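Local coordinates for carbohydrate binding module family 33 and 10 domain protein (Teredinibacter turnerae, PDB 6RW7) that is the catalytic domain of an AA10 lytic polysaccharide monooxygenase, a copper enzyme that probably binds and oxidatively cleaves cellulose, at residues A[64-69]-A[79-84]; A[89-94]-A[170-175]. All coordinates share one frame; numbering follows the deposited sequence. Where two conformers were deposited one is given.

Contact 1: residues A[64-69]-A[79-84]; sequences TEHVCG and PYDTPA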
# COMPACT_ATOMS: atom_id res chain seq x y z
N THR A 64 -2.32 -8.41 -13.74
CA THR A 64 -3.51 -7.74 -13.15
C THR A 64 -3.90 -6.49 -13.94
O THR A 64 -3.01 -5.78 -14.43
CB THR A 64 -3.38 -7.40 -11.66
OG1 THR A 64 -2.36 -6.42 -11.44
CG2 THR A 64 -3.13 -8.63 -10.83
N GLU A 65 -5.20 -6.21 -14.00
CA GLU A 65 -5.77 -4.98 -14.61
C GLU A 65 -5.43 -3.80 -13.71
O GLU A 65 -5.13 -2.69 -14.23
CB GLU A 65 -7.29 -5.06 -14.73
N HIS A 66 -5.49 -4.01 -12.40
CA HIS A 66 -5.37 -2.93 -11.40
C HIS A 66 -4.09 -3.07 -10.58
O HIS A 66 -3.58 -4.19 -10.37
CB HIS A 66 -6.60 -2.89 -10.49
CG HIS A 66 -7.91 -2.87 -11.21
ND1 HIS A 66 -8.46 -1.70 -11.71
CD2 HIS A 66 -8.77 -3.87 -11.52
CE1 HIS A 66 -9.62 -1.99 -12.29
NE2 HIS A 66 -9.83 -3.32 -12.18
N VAL A 67 -3.60 -1.93 -10.11
CA VAL A 67 -2.39 -1.87 -9.25
C VAL A 67 -2.80 -2.01 -7.78
O VAL A 67 -2.59 -3.08 -7.20
CB VAL A 67 -1.63 -0.57 -9.55
CG1 VAL A 67 -0.49 -0.41 -8.56
CG2 VAL A 67 -1.15 -0.54 -11.00
N CYS A 68 -3.35 -0.97 -7.18
CA CYS A 68 -3.50 -0.90 -5.70
C CYS A 68 -4.41 -2.03 -5.20
O CYS A 68 -4.12 -2.56 -4.13
CB CYS A 68 -3.99 0.46 -5.26
SG CYS A 68 -2.80 1.75 -5.72
N GLY A 69 -5.47 -2.35 -5.94
CA GLY A 69 -6.42 -3.41 -5.54
C GLY A 69 -5.91 -4.79 -5.91
O GLY A 69 -6.46 -5.79 -5.43
N PRO A 79 -11.89 0.03 -3.68
CA PRO A 79 -12.00 1.47 -3.44
C PRO A 79 -10.69 2.20 -3.78
O PRO A 79 -10.69 3.29 -4.28
CB PRO A 79 -12.31 1.51 -1.93
CG PRO A 79 -13.09 0.23 -1.69
CD PRO A 79 -12.40 -0.79 -2.56
N TYR A 80 -9.56 1.53 -3.50
CA TYR A 80 -8.20 2.10 -3.56
C TYR A 80 -7.69 2.18 -4.99
O TYR A 80 -6.63 2.80 -5.19
CB TYR A 80 -7.30 1.33 -2.59
CG TYR A 80 -7.90 1.39 -1.20
CD1 TYR A 80 -7.96 2.60 -0.52
CD2 TYR A 80 -8.56 0.30 -0.66
CE1 TYR A 80 -8.61 2.72 0.69
CE2 TYR A 80 -9.24 0.41 0.54
CZ TYR A 80 -9.26 1.62 1.22
OH TYR A 80 -9.93 1.71 2.40
N ASP A 81 -8.43 1.65 -5.96
CA ASP A 81 -8.12 1.80 -7.41
C ASP A 81 -8.75 3.07 -7.96
O ASP A 81 -8.32 3.50 -9.04
CB ASP A 81 -8.60 0.58 -8.20
CG ASP A 81 -7.83 -0.67 -7.85
OD1 ASP A 81 -6.56 -0.59 -7.81
OD2 ASP A 81 -8.49 -1.71 -7.63
N THR A 82 -9.74 3.64 -7.29
CA THR A 82 -10.52 4.80 -7.81
C THR A 82 -9.57 5.91 -8.26
O THR A 82 -8.79 6.42 -7.46
CB THR A 82 -11.48 5.30 -6.72
OG1 THR A 82 -12.27 4.18 -6.30
CG2 THR A 82 -12.38 6.39 -7.24
N PRO A 83 -9.66 6.41 -9.51
CA PRO A 83 -8.98 7.64 -9.87
C PRO A 83 -9.49 8.81 -9.02
O PRO A 83 -10.71 9.01 -8.91
CB PRO A 83 -9.32 7.83 -11.36
CG PRO A 83 -9.68 6.46 -11.83
CD PRO A 83 -10.39 5.83 -10.65
N ALA A 84 -8.57 9.54 -8.41
CA ALA A 84 -8.88 10.73 -7.59
C ALA A 84 -7.62 11.52 -7.27
O ALA A 84 -6.51 10.97 -7.41
CB ALA A 84 -9.51 10.34 -6.27
O HOH W 1 -4.78 1.21 -8.65

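Contact 2: residues A[89-94]-A[170-175]; sequences TSFNSG and CNVPSR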
# COMPACT_ATOMS: atom_id res chain seq x y z
N THR A 89 1.24 12.90 1.30
CA THR A 89 2.11 13.35 2.39
C THR A 89 3.52 13.54 1.87
O THR A 89 4.01 12.85 0.96
CB THR A 89 1.92 12.53 3.67
OG1 THR A 89 2.22 11.20 3.32
CG2 THR A 89 0.52 12.63 4.25
N SER A 90 4.15 14.54 2.44
CA SER A 90 5.55 14.90 2.15
C SER A 90 6.46 13.74 2.54
O SER A 90 6.19 13.10 3.57
CB SER A 90 5.94 16.16 2.85
OG SER A 90 7.17 16.65 2.33
N PHE A 91 7.46 13.45 1.72
CA PHE A 91 8.31 12.28 1.95
C PHE A 91 9.70 12.56 1.42
O PHE A 91 9.84 13.36 0.49
CB PHE A 91 7.67 11.07 1.28
CG PHE A 91 8.07 9.73 1.84
CD1 PHE A 91 7.89 9.44 3.18
CD2 PHE A 91 8.56 8.74 1.02
CE1 PHE A 91 8.24 8.20 3.69
CE2 PHE A 91 8.90 7.50 1.53
CZ PHE A 91 8.72 7.22 2.86
N ASN A 92 10.67 11.83 1.97
CA ASN A 92 12.09 11.99 1.60
C ASN A 92 12.61 10.64 1.08
O ASN A 92 12.10 9.57 1.44
CB ASN A 92 12.93 12.50 2.77
CG ASN A 92 12.64 13.93 3.21
OD1 ASN A 92 12.46 14.82 2.40
ND2 ASN A 92 12.62 14.16 4.51
N SER A 93 13.60 10.70 0.21
CA SER A 93 14.32 9.51 -0.28
C SER A 93 15.33 9.05 0.78
O SER A 93 15.44 9.64 1.90
CB SER A 93 14.95 9.80 -1.61
OG SER A 93 16.01 10.72 -1.44
N GLY A 94 16.01 7.95 0.48
CA GLY A 94 17.00 7.36 1.38
C GLY A 94 16.37 6.43 2.39
O GLY A 94 15.25 5.96 2.17
N CYS A 170 13.79 0.57 4.49
CA CYS A 170 14.01 0.49 3.03
C CYS A 170 14.87 1.68 2.61
O CYS A 170 14.76 2.74 3.23
CB CYS A 170 12.70 0.55 2.26
SG CYS A 170 11.58 -0.86 2.50
N ASN A 171 15.62 1.51 1.53
CA ASN A 171 16.31 2.62 0.83
C ASN A 171 15.37 3.13 -0.26
O ASN A 171 15.29 2.50 -1.33
CB ASN A 171 17.65 2.14 0.26
CG ASN A 171 18.42 3.25 -0.42
OD1 ASN A 171 18.26 4.42 -0.09
ND2 ASN A 171 19.24 2.87 -1.38
N VAL A 172 14.71 4.25 -0.02
CA VAL A 172 13.76 4.84 -1.00
C VAL A 172 14.56 5.54 -2.08
O VAL A 172 15.42 6.35 -1.77
CB VAL A 172 12.78 5.77 -0.28
CG1 VAL A 172 11.81 6.40 -1.27
CG2 VAL A 172 11.99 5.03 0.79
N PRO A 173 14.30 5.23 -3.37
CA PRO A 173 14.99 5.89 -4.47
C PRO A 173 14.76 7.40 -4.50
O PRO A 173 13.71 7.88 -4.05
CB PRO A 173 14.38 5.24 -5.72
CG PRO A 173 13.87 3.91 -5.26
CD PRO A 173 13.40 4.16 -3.84
N SER A 174 15.72 8.11 -5.06
CA SER A 174 15.62 9.57 -5.25
C SER A 174 14.45 9.82 -6.19
O SER A 174 14.37 9.17 -7.27
CB SER A 174 16.85 10.19 -5.84
OG SER A 174 17.97 10.01 -4.99
N ARG A 175 13.57 10.72 -5.80
CA ARG A 175 12.39 11.10 -6.59
C ARG A 175 12.13 12.58 -6.35
O ARG A 175 12.60 13.12 -5.31
CB ARG A 175 11.15 10.30 -6.21
CG ARG A 175 11.15 8.85 -6.66
CD ARG A 175 11.06 8.72 -8.17
NE ARG A 175 11.00 7.34 -8.68
CZ ARG A 175 12.03 6.56 -8.92
NH1 ARG A 175 13.27 6.96 -8.67
NH2 ARG A 175 11.81 5.36 -9.43
O HOH W 2 14.83 12.58 -3.51

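Contact 1: residues A[64-69]-A[79-84]
The carboxylate of Asp81 lies against the base of the imidazole of His66, the two side chains crossing at about a right angle. His66 CB is 3.5 Å from Asp81 OD1 and 3.6 Å from Asp81 OD2, and the ring and carboxylate planes are 26° apart. His66 ND1 is hydrogen-bonded to Glu130; with two acids close by, a positive charge on the ring would probably be favoured. Both segments belong to the long loop between strands 52-54 and 89-90 of this AA10 domain, Asp81 closing a short 3-10 turn. Its CG stands anti to its own carbonyl carbon, beside the backbone N, which carries the carboxylate toward Gly69. Asp81 OD1 takes the N-H of Gly69 on its syn side, tilted 29° out of the carboxylate plane (2.8 Å from Gly69 N, 151° at the hydrogen). A water accepts from Cys68 N at 3.0 Å and donates to Asp81 OD1 at 2.7 Å. An alanine in place of Asp81 would probably leave Gly69 N-H and this water without their acceptor and open a gap beside His66. Asp81 OD2 accepts from Ala78 N and sits 3.4 Å from Gly69 CA. Cys68 CB packs 3.5 Å from Tyr80 O, while its sulfur is disulfide-bonded to Cys198.

Contact 2: residues A[89-94]-A[170-175]
Val172 turns its side chain onto the backbone of Ser93 and Gly94 and the ring of Phe91, at the point where strand 165-172 of the β-sandwich ends. Gly94 and Val172 form an antiparallel, hydrogen-bonded β-bridge just before strand 96-101 begins, so the contact pairs the approach to one strand with the end of its sheet neighbour. Val172 CB starts 3.5 Å from Gly94 O. Beyond it the isopropyl group divides: CG1, anti to the backbone N (chi1 179°), passes 4.1 Å from Ser93 CA, whereas CG2 lies 3.7 Å from Gly94 O and meets Phe91 CE2 at 4.0 Å. Phe91 and Val172 cross obliquely, and both also touch Gln96; Phe98 adds a further apolar contact to Val172. The bridge itself has two 2.8 Å bonds, Gly94 N to Val172 O and Val172 N to Gly94 O. They differ in shape: the first lies in the carbonyl plane on a lone pair of Val172 O, the second has its donor 48° out of the plane of the Gly94 carbonyl. Gly94 has a positive phi, which suits glycine. Beyond the bridge, Ser93 CB rests 3.3 Å from Pro173 O. Ser93 OG is 3.0 Å from a water to which it is hydrogen-bonded, and that water accepts the backbone N-H of Arg175.

How the contacts relate
Contact 1 precedes contact 2 in the chain without overlap; their centres are 22 Å apart and their nearest atoms about 12 Å, so they do not touch. Contact 1 lies in the loop region on the side of the copper(I) site of His1 and His107, with the side chain of Tyr80 about 11 Å from that of His1. Contact 2 sits where the chain leading into strand 96-101 meets the end of strand 165-172; these two strands carry Asp101 and His165 of the separate copper(II) site completed by Glu5. Phe91 is about 12 Å from Glu5, side chain to side chain. Each contact contains one disulfide cysteine, that of contact 2 being Cys170, linked to Cys142.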